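4'-phospho-dehydrooxetanocin synthase (Bacillus megaterium, PDB 5UL3) catalyses, as a cobalamin-dependent radical SAM enzyme, the oxidative ring contraction of dAMP to an oxetane aldehyde in the biosynthesis of oxetanocin A. Local coordinates at residues S210-V215 with K250-E255; D343-A348 with P356-A361; D491-T496 with I636-L641; A706-G711 with H719-T724. All blocks are in the same frame, centred on the assembly; numbering follows the deposited sequence. Where two conformers were deposited one is given.

Contact 1. Residues S210-V215 with K250-E255; sequences SSIITV and KMLKKE. With EDO (1,2-ethanediol), chain R.
No ring or other flat group takes part where I212 meets M251 and L252; neither faces nor edges matter, and three apolar side chains do all the touching. I212 CD1 lies 3.6 Å from L252 CD2 and 3.8 Å from M251 CE. I212 and L252 lie alongside each other, their chains running in opposite senses. M251 reaches the same methyl by bending at its last torsion (chi3 73°), which turns CE back toward the strand. An ethanediol, probably from the crystallisation liquor, borders the M251 side and gives a hydrogen bond from O2 to M251 O at 3.2 Å. Beyond, the helix ends in a Schellman motif with K254 at C-prime, bonded from K254 N to M251 O and from E255 N to K250 O. I213 points to the other face of the sheet, onto helix 190-205, while T214 touches cobalamin. Helix 242-252 thus packs against parallel strand 212-216, the layered alpha/beta arrangement of the Rossmann fold that houses cobalamin.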
loop_
_atom_site.group_PDB
_atom_site.type_symbol
_atom_site.label_atom_id
_atom_site.label_comp_id
_atom_site.label_asym_id
_atom_site.label_seq_id
_atom_site.Cartn_x
_atom_site.Cartn_y
_atom_site.Cartn_z
ATOM N N SER A 210 1.698 -27.774 17.429
ATOM C CA SER A 210 3.110 -28.027 17.148
ATOM C C SER A 210 3.406 -27.468 15.764
ATOM O O SER A 210 2.952 -28.019 14.759
ATOM C CB SER A 210 3.448 -29.516 17.243
ATOM O OG SER A 210 3.241 -29.984 18.571
ATOM N N SER A 211 4.149 -26.367 15.720
ATOM C CA SER A 211 4.333 -25.624 14.482
ATOM C C SER A 211 5.670 -24.902 14.487
ATOM O O SER A 211 6.149 -24.431 15.527
ATOM C CB SER A 211 3.209 -24.595 14.271
ATOM O OG SER A 211 1.918 -25.153 14.443
ATOM N N ILE A 212 6.260 -24.821 13.295
ATOM C CA ILE A 212 7.251 -23.793 13.012
ATOM C C ILE A 212 6.550 -22.444 13.014
ATOM O O ILE A 212 5.520 -22.271 12.350
ATOM C CB ILE A 212 7.907 -24.055 11.647
ATOM C CG1 ILE A 212 8.612 -25.410 11.630
ATOM C CG2 ILE A 212 8.873 -22.896 11.282
ATOM C CD1 ILE A 212 9.083 -25.803 10.230
ATOM N N ILE A 213 7.093 -21.484 13.764
ATOM C CA ILE A 213 6.513 -20.148 13.875
ATOM C C ILE A 213 7.414 -19.175 13.128
ATOM O O ILE A 213 8.632 -19.159 13.344
ATOM C CB ILE A 213 6.364 -19.715 15.343
ATOM C CG1 ILE A 213 5.666 -20.808 16.154
ATOM C CG2 ILE A 213 5.576 -18.419 15.433
ATOM C CD1 ILE A 213 4.266 -21.117 15.670
ATOM N N THR A 214 6.820 -18.353 12.266
ATOM C CA THR A 214 7.583 -17.330 11.564
ATOM C C THR A 214 6.786 -16.028 11.542
ATOM O O THR A 214 5.555 -16.035 11.612
ATOM C CB THR A 214 7.968 -17.803 10.136
ATOM O OG1 THR A 214 8.716 -16.779 9.461
ATOM C CG2 THR A 214 6.752 -18.164 9.294
ATOM N N VAL A 215 7.493 -14.897 11.485
ATOM C CA VAL A 215 6.836 -13.609 11.292
ATOM C C VAL A 215 7.522 -12.942 10.111
ATOM O O VAL A 215 8.703 -13.182 9.845
ATOM C CB VAL A 215 6.881 -12.679 12.526
ATOM C CG1 VAL A 215 5.974 -13.217 13.677
ATOM C CG2 VAL A 215 8.316 -12.468 12.993
ATOM N N LYS A 250 10.293 -27.446 3.005
ATOM C CA LYS A 250 11.364 -28.425 2.835
ATOM C C LYS A 250 12.002 -28.779 4.175
ATOM O O LYS A 250 12.292 -29.953 4.441
ATOM C CB LYS A 250 12.415 -27.900 1.851
ATOM C CG LYS A 250 11.879 -27.733 0.439
ATOM C CD LYS A 250 12.875 -26.941 -0.426
ATOM C CE LYS A 250 13.801 -27.841 -1.208
ATOM N NZ LYS A 250 13.248 -28.101 -2.574
ATOM N N MET A 251 12.236 -27.782 5.035
ATOM C CA MET A 251 12.841 -28.081 6.332
ATOM C C MET A 251 11.931 -28.978 7.169
ATOM O O MET A 251 12.412 -29.862 7.890
ATOM C CB MET A 251 13.158 -26.794 7.081
ATOM C CG MET A 251 13.937 -27.026 8.358
ATOM S SD MET A 251 14.338 -25.503 9.213
ATOM C CE MET A 251 12.753 -25.041 9.878
ATOM N N LEU A 252 10.613 -28.760 7.083
ATOM C CA LEU A 252 9.652 -29.648 7.733
ATOM C C LEU A 252 9.878 -31.097 7.349
ATOM O O LEU A 252 9.720 -31.998 8.181
ATOM C CB LEU A 252 8.233 -29.261 7.345
ATOM C CG LEU A 252 7.367 -28.439 8.265
ATOM C CD1 LEU A 252 5.969 -28.485 7.655
ATOM C CD2 LEU A 252 7.407 -28.996 9.690
ATOM N N LYS A 253 10.205 -31.341 6.077
ATOM C CA LYS A 253 10.417 -32.672 5.535
ATOM C C LYS A 253 11.854 -33.135 5.692
ATOM O O LYS A 253 12.219 -34.170 5.129
ATOM C CB LYS A 253 10.046 -32.709 4.055
ATOM C CG LYS A 253 8.584 -32.451 3.721
ATOM C CD LYS A 253 8.475 -32.192 2.215
ATOM C CE LYS A 253 7.175 -32.689 1.616
ATOM N NZ LYS A 253 6.054 -31.728 1.804
ATOM N N LYS A 254 12.668 -32.365 6.417
ATOM C CA LYS A 254 14.064 -32.704 6.704
ATOM C C LYS A 254 14.904 -32.710 5.436
ATOM O O LYS A 254 15.940 -33.381 5.369
ATOM C CB LYS A 254 14.165 -34.045 7.447
ATOM C CG LYS A 254 13.265 -34.112 8.692
ATOM C CD LYS A 254 13.598 -35.290 9.610
ATOM C CE LYS A 254 13.183 -36.598 8.995
ATOM N NZ LYS A 254 11.699 -36.698 8.847
ATOM N N GLU A 255 14.461 -31.956 4.424
ATOM C CA GLU A 255 15.145 -31.858 3.137
ATOM C C GLU A 255 16.033 -30.620 3.045
ATOM O O GLU A 255 16.724 -30.440 2.038
ATOM C CB GLU A 255 14.130 -31.833 1.983
ATOM C CG GLU A 255 13.213 -33.030 1.881
ATOM C CD GLU A 255 12.098 -32.828 0.851
ATOM O OE1 GLU A 255 11.998 -31.726 0.263
ATOM O OE2 GLU A 255 11.312 -33.773 0.636
HETATM C C1 EDO R . 12.137 -28.215 11.922
HETATM O O1 EDO R . 10.911 -28.955 11.900
HETATM C C2 EDO R . 13.308 -29.193 11.923
HETATM O O2 EDO R . 13.019 -30.278 11.027
#

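Contact 2. Residues D343-A348 with P356-A361. With EDO (1,2-ethanediol), chain B.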
loop_
_atom_site.group_PDB
_atom_site.type_symbol
_atom_site.label_atom_id
_atom_site.label_comp_id
_atom_site.label_asym_id
_atom_site.label_seq_id
_atom_site.Cartn_x
_atom_site.Cartn_y
_atom_site.Cartn_z
ATOM N N ASP A 343 -8.275 -9.536 -14.447
ATOM C CA ASP A 343 -9.537 -10.180 -14.804
ATOM C C ASP A 343 -10.072 -11.029 -13.658
ATOM O O ASP A 343 -11.272 -10.986 -13.358
ATOM C CB ASP A 343 -9.354 -11.020 -16.067
ATOM C CG ASP A 343 -10.635 -11.724 -16.487
ATOM O OD1 ASP A 343 -11.526 -11.045 -17.029
ATOM O OD2 ASP A 343 -10.752 -12.950 -16.266
ATOM N N ASP A 344 -9.194 -11.804 -13.003
ATOM C CA ASP A 344 -9.606 -12.646 -11.882
ATOM C C ASP A 344 -10.189 -11.820 -10.747
ATOM O O ASP A 344 -11.272 -12.128 -10.230
ATOM C CB ASP A 344 -8.423 -13.458 -11.336
ATOM C CG ASP A 344 -7.935 -14.522 -12.289
ATOM O OD1 ASP A 344 -8.669 -14.862 -13.237
ATOM O OD2 ASP A 344 -6.792 -15.019 -12.095
ATOM N N ILE A 345 -9.465 -10.780 -10.334
ATOM C CA ILE A 345 -9.892 -9.986 -9.194
ATOM C C ILE A 345 -11.189 -9.257 -9.513
ATOM O O ILE A 345 -12.097 -9.176 -8.675
ATOM C CB ILE A 345 -8.764 -9.023 -8.791
ATOM C CG1 ILE A 345 -7.577 -9.820 -8.251
ATOM C CG2 ILE A 345 -9.246 -8.020 -7.759
ATOM C CD1 ILE A 345 -6.299 -9.049 -8.259
ATOM N N LEU A 346 -11.308 -8.744 -10.737
ATOM C CA LEU A 346 -12.505 -8.003 -11.129
ATOM C C LEU A 346 -13.713 -8.929 -11.201
ATOM O O LEU A 346 -14.820 -8.567 -10.771
ATOM C CB LEU A 346 -12.271 -7.317 -12.471
ATOM C CG LEU A 346 -11.320 -6.113 -12.437
ATOM C CD1 LEU A 346 -10.873 -5.789 -13.849
ATOM C CD2 LEU A 346 -12.004 -4.910 -11.758
ATOM N N ARG A 347 -13.515 -10.134 -11.725
ATOM C CA ARG A 347 -14.615 -11.090 -11.801
ATOM C C ARG A 347 -15.073 -11.501 -10.410
ATOM O O ARG A 347 -16.285 -11.569 -10.131
ATOM C CB ARG A 347 -14.184 -12.302 -12.633
ATOM C CG ARG A 347 -15.317 -13.324 -12.819
ATOM C CD ARG A 347 -15.002 -14.377 -13.886
ATOM N NE ARG A 347 -13.969 -15.302 -13.439
ATOM C CZ ARG A 347 -14.182 -16.316 -12.608
ATOM N NH1 ARG A 347 -15.408 -16.546 -12.122
ATOM N NH2 ARG A 347 -13.168 -17.106 -12.265
ATOM N N ALA A 348 -14.121 -11.764 -9.516
ATOM C CA ALA A 348 -14.469 -12.118 -8.150
ATOM C C ALA A 348 -15.107 -10.946 -7.420
ATOM O O ALA A 348 -16.035 -11.140 -6.629
ATOM C CB ALA A 348 -13.232 -12.597 -7.393
ATOM N N PRO A 356 -15.737 -1.926 -9.430
ATOM C CA PRO A 356 -14.507 -2.245 -10.202
ATOM C C PRO A 356 -13.476 -1.128 -10.112
ATOM O O PRO A 356 -13.220 -0.399 -11.080
ATOM C CB PRO A 356 -15.050 -2.418 -11.620
ATOM C CG PRO A 356 -16.208 -1.445 -11.677
ATOM C CD PRO A 356 -16.837 -1.478 -10.310
ATOM N N HIS A 357 -12.890 -0.990 -8.924
ATOM C CA HIS A 357 -11.855 0.004 -8.644
ATOM C C HIS A 357 -10.662 -0.722 -8.040
ATOM O O HIS A 357 -10.773 -1.294 -6.950
ATOM C CB HIS A 357 -12.364 1.077 -7.680
ATOM C CG HIS A 357 -11.620 2.370 -7.764
ATOM N ND1 HIS A 357 -10.268 2.473 -7.515
ATOM C CD2 HIS A 357 -12.042 3.621 -8.066
ATOM C CE1 HIS A 357 -9.887 3.730 -7.669
ATOM N NE2 HIS A 357 -10.946 4.446 -7.999
ATOM N N ILE A 358 -9.520 -0.694 -8.733
ATOM C CA ILE A 358 -8.328 -1.406 -8.288
ATOM C C ILE A 358 -7.342 -0.414 -7.691
ATOM O O ILE A 358 -6.970 0.567 -8.343
ATOM C CB ILE A 358 -7.661 -2.167 -9.444
ATOM C CG1 ILE A 358 -8.676 -3.025 -10.215
ATOM C CG2 ILE A 358 -6.502 -3.024 -8.899
ATOM C CD1 ILE A 358 -9.081 -4.282 -9.479
ATOM N N TYR A 359 -6.885 -0.682 -6.485
ATOM C CA TYR A 359 -5.826 0.118 -5.874
ATOM C C TYR A 359 -4.522 -0.636 -6.098
ATOM O O TYR A 359 -4.269 -1.650 -5.441
ATOM C CB TYR A 359 -6.117 0.350 -4.407
ATOM C CG TYR A 359 -7.428 1.099 -4.279
ATOM C CD1 TYR A 359 -8.654 0.421 -4.251
ATOM C CD2 TYR A 359 -7.445 2.488 -4.272
ATOM C CE1 TYR A 359 -9.854 1.118 -4.185
ATOM C CE2 TYR A 359 -8.639 3.192 -4.200
ATOM C CZ TYR A 359 -9.834 2.508 -4.151
ATOM O OH TYR A 359 -11.010 3.227 -4.084
ATOM N N MET A 360 -3.714 -0.154 -7.042
ATOM C CA MET A 360 -2.441 -0.813 -7.324
ATOM C C MET A 360 -1.489 -0.611 -6.156
ATOM O O MET A 360 -1.276 0.521 -5.686
ATOM C CB MET A 360 -1.790 -0.287 -8.606
ATOM C CG MET A 360 -2.589 -0.417 -9.878
ATOM S SD MET A 360 -2.962 -2.134 -10.329
ATOM C CE MET A 360 -3.593 -1.847 -11.983
ATOM N N ALA A 361 -0.900 -1.711 -5.699
ATOM C CA ALA A 361 0.002 -1.668 -4.559
ATOM C C ALA A 361 1.429 -1.273 -4.943
ATOM O O ALA A 361 2.225 -0.992 -4.039
ATOM C CB ALA A 361 0.045 -3.037 -3.861
HETATM C C1 EDO B . -10.491 -19.360 -12.850
HETATM O O1 EDO B . -10.481 -17.974 -13.229
HETATM C C2 EDO B . -10.684 -20.214 -14.089
HETATM O O2 EDO B . -9.587 -19.939 -14.970
#
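L346 and I345 meet I358 through carbon alone, and the gripped polar atom belongs to their helical neighbour: D344 OD2 takes a salt bridge from K340 NZ and a hydrogen bond with T289 OG1. R347 NH2 likewise has two partners, S22 O and O1 of an ethanediol; R347 NH2 lies 3.0 Å from that O1, which sits at the guanidinium edge near its plane, in a bent bond (N-H...O 141°). The apolar contact centres on I358 CD1. L346 CD2 comes 3.8 Å from I358 CD1, and I345 CG2 reaches the same I358 CD1 at 4.1 Å, each side chain running aslant to that of I358. Just before the strand, L346 CD2 also touches P356 CB at 3.9 Å, the leucine crossing the proline at about a right angle. With both torsions of I358 turned to the same sense (chi1 -50°, chi2 -75°), its CD1 is brought against both helical side chains. L342 and L305 extend this packing. Helix 335-351 is the crossover between parallel strands 305-311 and 357-360, a beta-alpha-beta unit of the partial TIM barrel, and after the strand A361 O makes a weak hydrogen bond to cobalamin. The chemistry divides cleanly: largely buried methyls and methylenes hold helix to strand without a hydrogen bond, while charged groups find partners within the helix (D344 with K340) and beyond it (D343 with R388, R347 with S22).

Contact 3. Residues D491-T496 with I636-L641; sequences DFLERT and ISHFLL. With EDO (1,2-ethanediol), chain H.
Polar contacts come first: H638 NE2 donates to E494 OE2 at 2.8 Å in a nearly straight bond (170°). The acceptor lies in the imidazole plane, and the oxygen offers its anti lone pair. Carboxylate and ring planes stand almost perpendicular, 85° apart. E494 OE2 has a second partner in K642 NZ, a salt bridge from the next turn of helix 620-648. On the other ring nitrogen, H638 ND1 shares a 2.7 Å hydrogen bond with O1 of an ethanediol, probably from the crystallisation liquor, which is also bonded to L541 N. A chi1 of 171° swings the imidazole out from its helix toward E494. Van der Waals contacts flank this bond. L493 CB approaches H638 CE1 at 3.8 Å; separately, the aromatic F639 CE1 comes 3.8 Å from the carboxylate oxygen E494 OE2. The F639 ring has H638 CD2 over the centre of one face, and Y534 stacks on the imidazole. The contact joins the radical SAM core to long helix 620-648, against which helices 652-664 and 683-709 also pack through F639. The bond to E494 and the Y534 stack thus orient a buried imidazole whose ND1 is satisfied by ethanediol in this crystal, and the neighbouring lysine and the N-H of H638 would together be expected to favour an ionised E494.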
loop_
_atom_site.group_PDB
_atom_site.type_symbol
_atom_site.label_atom_id
_atom_site.label_comp_id
_atom_site.label_asym_id
_atom_site.label_seq_id
_atom_site.Cartn_x
_atom_site.Cartn_y
_atom_site.Cartn_z
ATOM N N ASP A 491 5.958 29.193 -1.812
ATOM C CA ASP A 491 5.837 29.717 -3.172
ATOM C C ASP A 491 5.402 28.628 -4.149
ATOM O O ASP A 491 4.469 28.820 -4.939
ATOM C CB ASP A 491 7.169 30.318 -3.629
ATOM C CG ASP A 491 7.476 31.651 -2.972
ATOM O OD1 ASP A 491 6.577 32.219 -2.314
ATOM O OD2 ASP A 491 8.623 32.129 -3.127
ATOM N N PHE A 492 6.096 27.485 -4.130
ATOM C CA PHE A 492 5.720 26.348 -4.966
ATOM C C PHE A 492 4.254 25.961 -4.771
ATOM O O PHE A 492 3.509 25.787 -5.744
ATOM C CB PHE A 492 6.627 25.154 -4.647
ATOM C CG PHE A 492 6.220 23.860 -5.325
ATOM C CD1 PHE A 492 6.682 23.544 -6.598
ATOM C CD2 PHE A 492 5.403 22.951 -4.674
ATOM C CE1 PHE A 492 6.333 22.344 -7.216
ATOM C CE2 PHE A 492 5.042 21.751 -5.296
ATOM C CZ PHE A 492 5.513 21.453 -6.567
ATOM N N LEU A 493 3.838 25.800 -3.512
ATOM C CA LEU A 493 2.492 25.341 -3.191
ATOM C C LEU A 493 1.412 26.344 -3.583
ATOM O O LEU A 493 0.263 25.943 -3.792
ATOM C CB LEU A 493 2.397 25.033 -1.697
ATOM C CG LEU A 493 3.233 23.825 -1.272
ATOM C CD1 LEU A 493 3.407 23.869 0.206
ATOM C CD2 LEU A 493 2.532 22.519 -1.689
ATOM N N GLU A 494 1.748 27.624 -3.676
ATOM C CA GLU A 494 0.812 28.660 -4.094
ATOM C C GLU A 494 0.739 28.830 -5.609
ATOM O O GLU A 494 -0.078 29.623 -6.084
ATOM C CB GLU A 494 1.182 29.993 -3.428
ATOM C CG GLU A 494 0.870 30.009 -1.950
ATOM C CD GLU A 494 1.572 31.114 -1.185
ATOM O OE1 GLU A 494 1.806 32.192 -1.778
ATOM O OE2 GLU A 494 1.897 30.890 0.006
ATOM N N ARG A 495 1.550 28.112 -6.385
ATOM C CA ARG A 495 1.517 28.284 -7.834
ATOM C C ARG A 495 0.173 27.835 -8.396
ATOM O O ARG A 495 -0.349 26.778 -8.027
ATOM C CB ARG A 495 2.660 27.516 -8.494
ATOM C CG ARG A 495 3.998 28.219 -8.275
ATOM C CD ARG A 495 5.101 27.579 -9.042
ATOM N NE ARG A 495 4.922 27.705 -10.480
ATOM C CZ ARG A 495 5.881 27.452 -11.360
ATOM N NH1 ARG A 495 7.077 27.070 -10.934
ATOM N NH2 ARG A 495 5.648 27.572 -12.657
ATOM N N THR A 496 -0.390 28.655 -9.285
ATOM C CA THR A 496 -1.662 28.359 -9.932
ATOM C C THR A 496 -1.494 28.007 -11.407
ATOM O O THR A 496 -2.490 27.863 -12.125
ATOM C CB THR A 496 -2.624 29.547 -9.764
ATOM O OG1 THR A 496 -2.007 30.749 -10.254
ATOM C CG2 THR A 496 -2.966 29.730 -8.295
ATOM N N ILE A 636 -6.736 27.856 5.310
ATOM C CA ILE A 636 -6.299 28.479 6.560
ATOM C C ILE A 636 -5.036 27.802 7.078
ATOM O O ILE A 636 -4.129 28.464 7.599
ATOM C CB ILE A 636 -7.426 28.436 7.612
ATOM C CG1 ILE A 636 -8.644 29.241 7.151
ATOM C CG2 ILE A 636 -6.924 28.957 8.957
ATOM C CD1 ILE A 636 -9.883 28.998 8.052
ATOM N N SER A 637 -4.954 26.475 6.940
ATOM C CA SER A 637 -3.770 25.746 7.392
ATOM C C SER A 637 -2.542 26.092 6.557
ATOM O O SER A 637 -1.432 26.182 7.094
ATOM C CB SER A 637 -4.029 24.237 7.348
ATOM O OG SER A 637 -5.060 23.880 8.260
ATOM N N HIS A 638 -2.708 26.263 5.243
ATOM C CA HIS A 638 -1.564 26.663 4.430
ATOM C C HIS A 638 -1.057 28.037 4.848
ATOM O O HIS A 638 0.149 28.246 5.039
ATOM C CB HIS A 638 -1.913 26.684 2.943
ATOM C CG HIS A 638 -0.833 27.302 2.110
ATOM N ND1 HIS A 638 0.273 26.591 1.693
ATOM C CD2 HIS A 638 -0.649 28.573 1.680
ATOM C CE1 HIS A 638 1.081 27.395 1.020
ATOM N NE2 HIS A 638 0.546 28.604 1.000
ATOM N N PHE A 639 -1.961 28.998 4.976
ATOM C CA PHE A 639 -1.490 30.348 5.230
ATOM C C PHE A 639 -1.117 30.571 6.685
ATOM O O PHE A 639 -0.470 31.579 6.991
ATOM C CB PHE A 639 -2.524 31.357 4.739
ATOM C CG PHE A 639 -2.549 31.477 3.250
ATOM C CD1 PHE A 639 -1.479 32.052 2.576
ATOM C CD2 PHE A 639 -3.606 30.977 2.514
ATOM C CE1 PHE A 639 -1.476 32.145 1.183
ATOM C CE2 PHE A 639 -3.605 31.056 1.127
ATOM C CZ PHE A 639 -2.544 31.640 0.460
ATOM N N LEU A 640 -1.461 29.636 7.572
ATOM C CA LEU A 640 -0.880 29.643 8.908
ATOM C C LEU A 640 0.641 29.644 8.838
ATOM O O LEU A 640 1.304 30.467 9.480
ATOM C CB LEU A 640 -1.353 28.434 9.706
ATOM C CG LEU A 640 -0.478 28.140 10.923
ATOM C CD1 LEU A 640 -0.700 29.191 12.061
ATOM C CD2 LEU A 640 -0.698 26.722 11.428
ATOM N N LEU A 641 1.215 28.708 8.074
ATOM C CA LEU A 641 2.669 28.644 7.985
ATOM C C LEU A 641 3.241 29.887 7.314
ATOM O O LEU A 641 4.298 30.388 7.721
ATOM C CB LEU A 641 3.109 27.384 7.243
ATOM C CG LEU A 641 4.621 27.207 7.199
ATOM C CD1 LEU A 641 5.192 27.337 8.604
ATOM C CD2 LEU A 641 4.962 25.840 6.597
HETATM C C1 EDO H . 1.257 23.421 2.959
HETATM O O1 EDO H . 0.520 23.956 1.852
HETATM C C2 EDO H . 1.618 21.977 2.606
HETATM O O2 EDO H . 2.440 21.450 3.640
#

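Contact 4. Residues A706-G711 with H719-T724; sequences ADLNKG and HRLHNT. With EDO (1,2-ethanediol), chain K.
Apolar packing is carried by L708, whose CD2 methyl rests against the first turn of the next helix: it lies 3.8 Å from H722 N and 4.1 Å from L721 CG. A chi1 of 175° turns the leucine toward the second helix, where I713 of the connecting loop touches both leucines. Helix-end bonds come next. G711, with positive phi, closes helix 683-709 in a Schellman motif, G711 N bonding to L708 O; H719 is the N-cap of helix 720-730, and D715 accepts from L721 N and H722 N. The two helices and their short link form an antiparallel helical hairpin in the C-terminal helix bundle. R720 O is gripped twice by T724, its OG1 (3.0 Å from R720 O) and its N arriving from opposite faces of the carbonyl plane. An ethanediol, probably from the crystallisation liquor, bridges two charged side chains of segment 706-711: K710 NZ donates to its O2 at 2.7 Å, and that O2 donates to D707 OD1 at 2.8 Å.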
loop_
_atom_site.group_PDB
_atom_site.type_symbol
_atom_site.label_atom_id
_atom_site.label_comp_id
_atom_site.label_asym_id
_atom_site.label_seq_id
_atom_site.Cartn_x
_atom_site.Cartn_y
_atom_site.Cartn_z
ATOM N N ALA A 706 -23.344 27.885 12.833
ATOM C CA ALA A 706 -24.598 28.501 12.405
ATOM C C ALA A 706 -25.322 27.630 11.391
ATOM O O ALA A 706 -26.548 27.483 11.452
ATOM C CB ALA A 706 -24.333 29.888 11.826
ATOM N N ASP A 707 -24.582 27.043 10.444
ATOM C CA ASP A 707 -25.228 26.167 9.475
ATOM C C ASP A 707 -25.843 24.962 10.163
ATOM O O ASP A 707 -26.914 24.480 9.767
ATOM C CB ASP A 707 -24.223 25.709 8.403
ATOM C CG ASP A 707 -23.895 26.792 7.399
ATOM O OD1 ASP A 707 -24.688 27.746 7.244
ATOM O OD2 ASP A 707 -22.837 26.682 6.738
ATOM N N LEU A 708 -25.174 24.447 11.194
ATOM C CA LEU A 708 -25.735 23.327 11.931
ATOM C C LEU A 708 -27.010 23.754 12.655
ATOM O O LEU A 708 -28.043 23.079 12.570
ATOM C CB LEU A 708 -24.704 22.788 12.920
ATOM C CG LEU A 708 -25.167 21.686 13.869
ATOM C CD1 LEU A 708 -25.689 20.491 13.083
ATOM C CD2 LEU A 708 -23.985 21.273 14.757
ATOM N N ASN A 709 -26.953 24.892 13.357
ATOM C CA ASN A 709 -28.136 25.364 14.089
ATOM C C ASN A 709 -29.302 25.682 13.158
ATOM O O ASN A 709 -30.466 25.447 13.515
ATOM C CB ASN A 709 -27.763 26.592 14.919
ATOM C CG ASN A 709 -26.832 26.253 16.068
ATOM O OD1 ASN A 709 -26.794 25.115 16.532
ATOM N ND2 ASN A 709 -26.106 27.239 16.545
ATOM N N LYS A 710 -29.018 26.206 11.964
ATOM C CA LYS A 710 -30.054 26.508 10.982
ATOM C C LYS A 710 -30.617 25.274 10.290
ATOM O O LYS A 710 -31.584 25.400 9.531
ATOM C CB LYS A 710 -29.514 27.466 9.916
ATOM C CG LYS A 710 -29.162 28.845 10.420
ATOM C CD LYS A 710 -28.431 29.634 9.343
ATOM C CE LYS A 710 -27.941 30.975 9.880
ATOM N NZ LYS A 710 -27.031 31.656 8.905
ATOM N N GLY A 711 -30.037 24.097 10.499
ATOM C CA GLY A 711 -30.465 22.933 9.754
ATOM C C GLY A 711 -29.922 22.846 8.340
ATOM O O GLY A 711 -30.410 22.024 7.561
ATOM N N HIS A 719 -24.716 13.509 17.921
ATOM C CA HIS A 719 -24.415 14.939 18.036
ATOM C C HIS A 719 -22.914 15.212 18.066
ATOM O O HIS A 719 -22.440 16.073 18.806
ATOM C CB HIS A 719 -25.102 15.533 19.267
ATOM C CG HIS A 719 -26.570 15.278 19.289
ATOM N ND1 HIS A 719 -27.480 16.139 18.715
ATOM C CD2 HIS A 719 -27.284 14.229 19.759
ATOM C CE1 HIS A 719 -28.697 15.646 18.857
ATOM N NE2 HIS A 719 -28.605 14.488 19.488
ATOM N N ARG A 720 -22.168 14.501 17.221
ATOM C CA ARG A 720 -20.714 14.620 17.232
ATOM C C ARG A 720 -20.249 16.005 16.784
ATOM O O ARG A 720 -19.307 16.564 17.368
ATOM C CB ARG A 720 -20.098 13.530 16.353
ATOM C CG ARG A 720 -18.571 13.492 16.375
ATOM C CD ARG A 720 -18.041 12.907 17.674
ATOM N NE ARG A 720 -18.442 11.512 17.844
ATOM C CZ ARG A 720 -17.742 10.474 17.398
ATOM N NH1 ARG A 720 -16.600 10.671 16.750
ATOM N NH2 ARG A 720 -18.182 9.237 17.599
ATOM N N LEU A 721 -20.874 16.582 15.749
ATOM C CA LEU A 721 -20.434 17.905 15.317
ATOM C C LEU A 721 -20.754 18.956 16.375
ATOM O O LEU A 721 -19.920 19.818 16.671
ATOM C CB LEU A 721 -21.058 18.284 13.971
ATOM C CG LEU A 721 -20.490 19.568 13.348
ATOM C CD1 LEU A 721 -18.974 19.488 13.153
ATOM C CD2 LEU A 721 -21.153 19.909 12.004
ATOM N N HIS A 722 -21.950 18.905 16.958
ATOM C CA HIS A 722 -22.255 19.809 18.064
ATOM C C HIS A 722 -21.223 19.670 19.179
ATOM O O HIS A 722 -20.679 20.668 19.669
ATOM C CB HIS A 722 -23.656 19.539 18.609
ATOM C CG HIS A 722 -23.979 20.345 19.832
ATOM N ND1 HIS A 722 -23.910 19.825 21.109
ATOM C CD2 HIS A 722 -24.342 21.642 19.975
ATOM C CE1 HIS A 722 -24.233 20.761 21.983
ATOM N NE2 HIS A 722 -24.498 21.874 21.321
ATOM N N ASN A 723 -20.924 18.432 19.577
ATOM C CA ASN A 723 -20.018 18.217 20.707
ATOM C C ASN A 723 -18.600 18.678 20.387
ATOM O O ASN A 723 -17.961 19.340 21.212
ATOM C CB ASN A 723 -20.010 16.743 21.119
ATOM C CG ASN A 723 -21.331 16.290 21.731
ATOM O OD1 ASN A 723 -22.120 17.103 22.212
ATOM N ND2 ASN A 723 -21.569 14.983 21.717
ATOM N N THR A 724 -18.073 18.323 19.207
ATOM C CA THR A 724 -16.707 18.741 18.897
ATOM C C THR A 724 -16.606 20.248 18.672
ATOM O O THR A 724 -15.593 20.854 19.037
ATOM C CB THR A 724 -16.143 17.973 17.687
ATOM O OG1 THR A 724 -16.947 18.200 16.515
ATOM C CG2 THR A 724 -16.066 16.473 17.990
HETATM C C1 EDO K . -23.233 32.250 7.964
HETATM O O1 EDO K . -22.959 32.547 9.337
HETATM C C2 EDO K . -23.408 30.745 7.801
HETATM O O2 EDO K . -24.723 30.350 8.214
#

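Overall arrangement
The four contacts follow one another along the chain, each closing before the next opens. Contact 1 belongs to the cobalamin-binding Rossmann domain and contact 2 to the partial TIM barrel; their centres are about 33 Å apart, and both reach the cobalamin: T214 touches it and A361 O makes a weak hydrogen bond to it. Contact 3, centred about 37 Å from contact 2, ties the radical SAM core to helix 620-648. Contact 4 lies within the C-terminal bundle, about 29 Å from contact 3 between centres. Helix 683-709 relates these two: its W693 touches F639 of contact 3, and its D707, in contact 4, bonds Y629 of helix 620-648. Contacts 1 and 4, about 58 Å apart between centres, fall on opposite sides of the chain's centre.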